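Alcohol dehydrogenase superfamily protein (Novosphingobium aromaticivorans, PDB 3GAZ) probably catalyses an NADP-dependent oxidation or reduction, as expected of a member of the medium-chain alcohol dehydrogenase superfamily. Local coordinates at residues Leu219-Leu224 and Val243-Trp248; Phe135-Glu140 and Ser264-Leu269. One frame throughout, in Å; residues are numbered along the deposited sequence.

Contact 1: Leu219-Leu224 and Val243-Trp248; sequences LVYDTL and VSCLGW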
# COMPACT_ATOMS: atom_id res chain seq x y z
N LEU A 219 -2.29 12.87 -33.10
CA LEU A 219 -2.02 12.32 -31.77
C LEU A 219 -0.62 11.74 -31.65
O LEU A 219 -0.18 10.97 -32.51
CB LEU A 219 -3.06 11.23 -31.47
CG LEU A 219 -3.00 10.47 -30.14
CD1 LEU A 219 -3.09 11.44 -28.96
CD2 LEU A 219 -4.16 9.47 -30.10
N VAL A 220 0.10 12.11 -30.60
CA VAL A 220 1.45 11.58 -30.36
C VAL A 220 1.52 10.91 -28.99
O VAL A 220 1.20 11.53 -27.98
CB VAL A 220 2.52 12.69 -30.40
CG1 VAL A 220 3.90 12.07 -30.13
CG2 VAL A 220 2.51 13.40 -31.75
N TYR A 221 1.92 9.64 -28.96
CA TYR A 221 2.03 8.94 -27.69
C TYR A 221 3.49 8.70 -27.34
O TYR A 221 4.18 7.89 -27.97
CB TYR A 221 1.29 7.59 -27.73
CG TYR A 221 1.00 7.04 -26.34
CD1 TYR A 221 1.98 7.05 -25.34
CD2 TYR A 221 -0.25 6.52 -26.02
CE1 TYR A 221 1.71 6.55 -24.06
CE2 TYR A 221 -0.53 6.02 -24.75
CZ TYR A 221 0.46 6.04 -23.77
OH TYR A 221 0.20 5.55 -22.51
N ASP A 222 3.96 9.40 -26.31
CA ASP A 222 5.33 9.26 -25.84
C ASP A 222 5.40 8.13 -24.82
O ASP A 222 4.78 8.21 -23.76
CB ASP A 222 5.80 10.57 -25.19
CG ASP A 222 7.07 10.39 -24.39
OD1 ASP A 222 7.99 9.72 -24.88
OD2 ASP A 222 7.14 10.93 -23.26
N THR A 223 6.14 7.07 -25.14
CA THR A 223 6.28 5.96 -24.21
C THR A 223 7.69 5.93 -23.63
O THR A 223 8.02 5.03 -22.86
CB THR A 223 6.04 4.59 -24.88
OG1 THR A 223 7.20 4.24 -25.65
CG2 THR A 223 4.83 4.63 -25.78
N LEU A 224 8.51 6.91 -24.00
CA LEU A 224 9.89 6.95 -23.54
C LEU A 224 10.19 8.06 -22.53
O LEU A 224 11.01 7.88 -21.63
CB LEU A 224 10.83 7.06 -24.74
CG LEU A 224 10.80 5.84 -25.68
CD1 LEU A 224 11.58 6.12 -26.95
CD2 LEU A 224 11.37 4.64 -24.95
N VAL A 243 0.20 12.64 -25.50
CA VAL A 243 0.03 11.96 -24.22
C VAL A 243 1.33 11.24 -23.88
O VAL A 243 2.09 10.85 -24.77
CB VAL A 243 -1.14 10.93 -24.25
CG1 VAL A 243 -2.43 11.61 -24.70
CG2 VAL A 243 -0.80 9.77 -25.18
N SER A 244 1.60 11.08 -22.59
CA SER A 244 2.81 10.40 -22.15
C SER A 244 2.55 9.61 -20.89
O SER A 244 1.72 9.99 -20.06
CB SER A 244 3.93 11.42 -21.88
OG SER A 244 5.06 10.78 -21.31
N CYS A 245 3.26 8.49 -20.74
CA CYS A 245 3.13 7.66 -19.56
C CYS A 245 4.44 7.72 -18.76
O CYS A 245 4.68 6.92 -17.87
CB CYS A 245 2.79 6.21 -19.94
SG CYS A 245 3.93 5.42 -21.09
N LEU A 246 5.28 8.70 -19.10
CA LEU A 246 6.56 8.91 -18.43
C LEU A 246 6.88 10.40 -18.39
O LEU A 246 8.04 10.79 -18.47
CB LEU A 246 7.70 8.18 -19.16
CG LEU A 246 7.93 6.70 -18.84
CD1 LEU A 246 9.01 6.15 -19.75
CD2 LEU A 246 8.31 6.54 -17.37
N GLY A 247 5.84 11.23 -18.27
CA GLY A 247 6.04 12.67 -18.23
C GLY A 247 6.22 13.21 -16.83
O GLY A 247 5.39 13.97 -16.32
N TRP A 248 7.33 12.83 -16.20
CA TRP A 248 7.62 13.26 -14.84
C TRP A 248 8.60 14.42 -14.74
O TRP A 248 8.61 15.15 -13.75
CB TRP A 248 8.17 12.08 -14.03
CG TRP A 248 7.30 10.87 -14.08
CD1 TRP A 248 7.46 9.77 -14.88
CD2 TRP A 248 6.10 10.66 -13.34
NE1 TRP A 248 6.44 8.88 -14.67
CE2 TRP A 248 5.58 9.40 -13.73
CE3 TRP A 248 5.41 11.40 -12.38
CZ2 TRP A 248 4.40 8.88 -13.20
CZ3 TRP A 248 4.23 10.88 -11.85
CH2 TRP A 248 3.74 9.63 -12.26
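Y221 and V243 form the dense part of this contact. The methyl CG2 of V243 sits over one face of the Y221 ring, offset toward its rim, 3.4 Å from CD2 of Y221, a CH-pi contact in which a branched aliphatic residue fills the space against a broad ring. With CG of Y221 anti to the backbone N (chi1 -162°), the ring starts off beside the carbonyl carbon, where V243 CG2 meets it. At the ring edge SG of C245 lies 3.9 Å from CE1 of Y221, a sulfur-aromatic contact, while OH of Y221 reaches the backbone O of T137 in helix 132-145. An alanine at Y221 would probably open a gap beside V243 CG2 and C245 SG and leave the T137 carbonyl without this donor. The backbones beneath are neighbouring parallel strands of a Rossmann-type sheet, joined through helix 227-235 in a beta-alpha-beta crossover. V243 N donates to O of V220, and D222 N to O of V243 at 2.8 Å. The next bond, C245 N to D222 O, is weak at 3.4 Å as the strands end. On the sheet face bearing D222 and S244, facing helix 227-235, the chemistry turns polar. S244 OG donates to OD2 of D222 at 2.9 Å, approaching 37° out of the carboxylate plane, and accepts from L246 N in an ST turn. OD1 of D222 takes L224 N in an Asx turn and also G225 N, so a short acid suits a strand end where backbone N-H groups need acceptors. Farther along, the contact thins toward solvent: L224 and L246 are exposed, and L246 meets the other segment chiefly through one methyl, CD1, which touches the backbone O atoms of T223 and L224.

Contact 2: Phe135-Glu140 and Ser264-Leu269; sequences FITAWE and SGVFTL
The carboxylate of E140 is the flat group through which helix 132-145 meets T268. The threonine hydroxyl lies over one face of it, well above the plane, with OG1 of T268 3.2 Å from OE1 of E140. A water close to OE1 lies toward the opposite face and accepts from N of F267; at the edge, a second water lies close to the carboxylate plane, beyond OE2, and donates to O of T268. Both waters sit unusually near the carboxylate oxygens, so their exact positions are doubtful, but they suggest that solvent extends the link from acid to backbone. F267 sets out away from the helix at CB, and its ring meets that of W248 edge-to-face. A glutamate suits this partly exposed helix position: CG is anti to its carbonyl carbon (chi1 -58°), and the chain, extended beyond CG, carries the charge across to T268. T268 OG1 is also 3.3 Å from OG1 of T137, whose hydroxyl bonds back to O of L133, one helical turn earlier. In fold terms, the contact ties the helix preceding the first strand of the Rossmann-type sheet to the chain just past strand 262-265, the last in its 3-2-1-4-5-6 order, closing a loop of more than a hundred residues. Beside these polar groups, methyls pack across the two segments. CG2 of I136 and CG2 of T268 are 3.3 Å apart, tighter than usual for two methyls, and the two side chains cross at about a right angle. V266, branched and buried, points at the helix and rests its methyl CG1 4.0 Å from CB of E140 and 3.9 Å from O of T137. Helix 278-293 packs alongside, M284 touching I136 and F281 touching T268.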
# COMPACT_ATOMS: atom_id res chain seq x y z
N PHE A 135 -1.02 -2.76 -21.82
CA PHE A 135 -2.25 -2.55 -22.58
C PHE A 135 -3.06 -1.43 -21.93
O PHE A 135 -3.53 -0.50 -22.60
CB PHE A 135 -3.12 -3.81 -22.63
CG PHE A 135 -4.37 -3.64 -23.45
CD1 PHE A 135 -4.36 -3.89 -24.83
CD2 PHE A 135 -5.54 -3.14 -22.87
CE1 PHE A 135 -5.50 -3.64 -25.61
CE2 PHE A 135 -6.69 -2.89 -23.65
CZ PHE A 135 -6.66 -3.14 -25.02
N ILE A 136 -3.24 -1.54 -20.62
CA ILE A 136 -3.98 -0.54 -19.87
C ILE A 136 -3.32 0.83 -20.00
O ILE A 136 -4.00 1.84 -20.14
CB ILE A 136 -4.07 -0.95 -18.37
CG1 ILE A 136 -5.00 -2.15 -18.22
CG2 ILE A 136 -4.55 0.22 -17.53
CD1 ILE A 136 -5.04 -2.74 -16.83
N THR A 137 -1.99 0.85 -19.96
CA THR A 137 -1.26 2.10 -20.08
C THR A 137 -1.53 2.71 -21.46
O THR A 137 -1.87 3.89 -21.58
CB THR A 137 0.25 1.88 -19.89
OG1 THR A 137 0.49 1.39 -18.56
CG2 THR A 137 1.02 3.18 -20.09
N ALA A 138 -1.41 1.89 -22.50
CA ALA A 138 -1.65 2.34 -23.87
C ALA A 138 -3.09 2.81 -24.06
O ALA A 138 -3.34 3.83 -24.72
CB ALA A 138 -1.35 1.20 -24.84
N TRP A 139 -4.03 2.08 -23.47
CA TRP A 139 -5.44 2.41 -23.59
C TRP A 139 -5.84 3.71 -22.88
O TRP A 139 -6.61 4.50 -23.42
CB TRP A 139 -6.29 1.25 -23.05
CG TRP A 139 -7.76 1.43 -23.25
CD1 TRP A 139 -8.62 2.15 -22.47
CD2 TRP A 139 -8.54 0.89 -24.32
NE1 TRP A 139 -9.90 2.09 -22.99
CE2 TRP A 139 -9.88 1.32 -24.12
CE3 TRP A 139 -8.25 0.08 -25.42
CZ2 TRP A 139 -10.92 0.97 -24.99
CZ3 TRP A 139 -9.28 -0.27 -26.29
CH2 TRP A 139 -10.60 0.17 -26.07
N GLU A 140 -5.32 3.92 -21.68
CA GLU A 140 -5.67 5.14 -20.95
C GLU A 140 -5.22 6.37 -21.72
O GLU A 140 -5.89 7.40 -21.68
CB GLU A 140 -5.04 5.15 -19.56
CG GLU A 140 -5.46 3.96 -18.70
CD GLU A 140 -5.28 4.22 -17.21
OE1 GLU A 140 -4.25 4.83 -16.82
OE2 GLU A 140 -6.17 3.81 -16.44
N SER A 264 -1.65 15.42 -22.12
CA SER A 264 -2.29 14.72 -21.01
C SER A 264 -1.32 13.69 -20.44
O SER A 264 -0.59 13.03 -21.18
CB SER A 264 -3.56 13.99 -21.46
OG SER A 264 -4.55 14.90 -21.92
N GLY A 265 -1.32 13.54 -19.12
CA GLY A 265 -0.44 12.57 -18.49
C GLY A 265 -1.15 11.25 -18.28
O GLY A 265 -2.38 11.20 -18.24
N VAL A 266 -0.38 10.18 -18.14
CA VAL A 266 -0.95 8.85 -17.91
C VAL A 266 -0.25 8.23 -16.70
O VAL A 266 0.98 8.20 -16.64
CB VAL A 266 -0.75 7.91 -19.13
CG1 VAL A 266 -1.31 6.52 -18.81
CG2 VAL A 266 -1.46 8.49 -20.35
N PHE A 267 -1.03 7.73 -15.75
CA PHE A 267 -0.47 7.11 -14.55
C PHE A 267 -1.44 6.01 -14.12
O PHE A 267 -2.34 6.22 -13.31
CB PHE A 267 -0.31 8.15 -13.43
CG PHE A 267 0.36 7.62 -12.20
CD1 PHE A 267 1.56 6.92 -12.28
CD2 PHE A 267 -0.22 7.80 -10.94
CE1 PHE A 267 2.18 6.42 -11.13
CE2 PHE A 267 0.39 7.30 -9.79
CZ PHE A 267 1.60 6.61 -9.89
N THR A 268 -1.23 4.82 -14.67
CA THR A 268 -2.10 3.67 -14.41
C THR A 268 -2.13 3.19 -12.97
O THR A 268 -3.15 2.66 -12.50
CB THR A 268 -1.68 2.50 -15.33
OG1 THR A 268 -1.72 2.93 -16.69
CG2 THR A 268 -2.60 1.30 -15.16
N LEU A 269 -1.03 3.37 -12.24
CA LEU A 269 -0.96 2.89 -10.87
C LEU A 269 -1.95 3.47 -9.87
O LEU A 269 -2.28 2.81 -8.88
CB LEU A 269 0.45 3.10 -10.31
CG LEU A 269 1.64 2.57 -11.11
CD1 LEU A 269 2.91 2.73 -10.29
CD2 LEU A 269 1.40 1.13 -11.45
O HOH W 1 -5.69 3.75 -14.04
O HOH W 2 -3.85 7.30 -16.60

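Both contacts are largely buried and belong to the same parallel sheet, since strands 240-244 and 262-265 are neighbours in it. Contact 1 pairs strand with strand, so backbone bonds set its register and side chains sort onto two faces; its exposed part is the loop beyond the strand ends. Contact 2 sets a helix against a departing chain, and there hydroxyls, a carboxylate and waters do the polar work, at a helix position that is only partly exposed. The two meet directly: S244 N lies 3.3 Å from S264 O, a probable hydrogen bond continuing the sheet, and V266 packs against C245. Along the chain, contact 1 is nested within the loop that contact 2 closes.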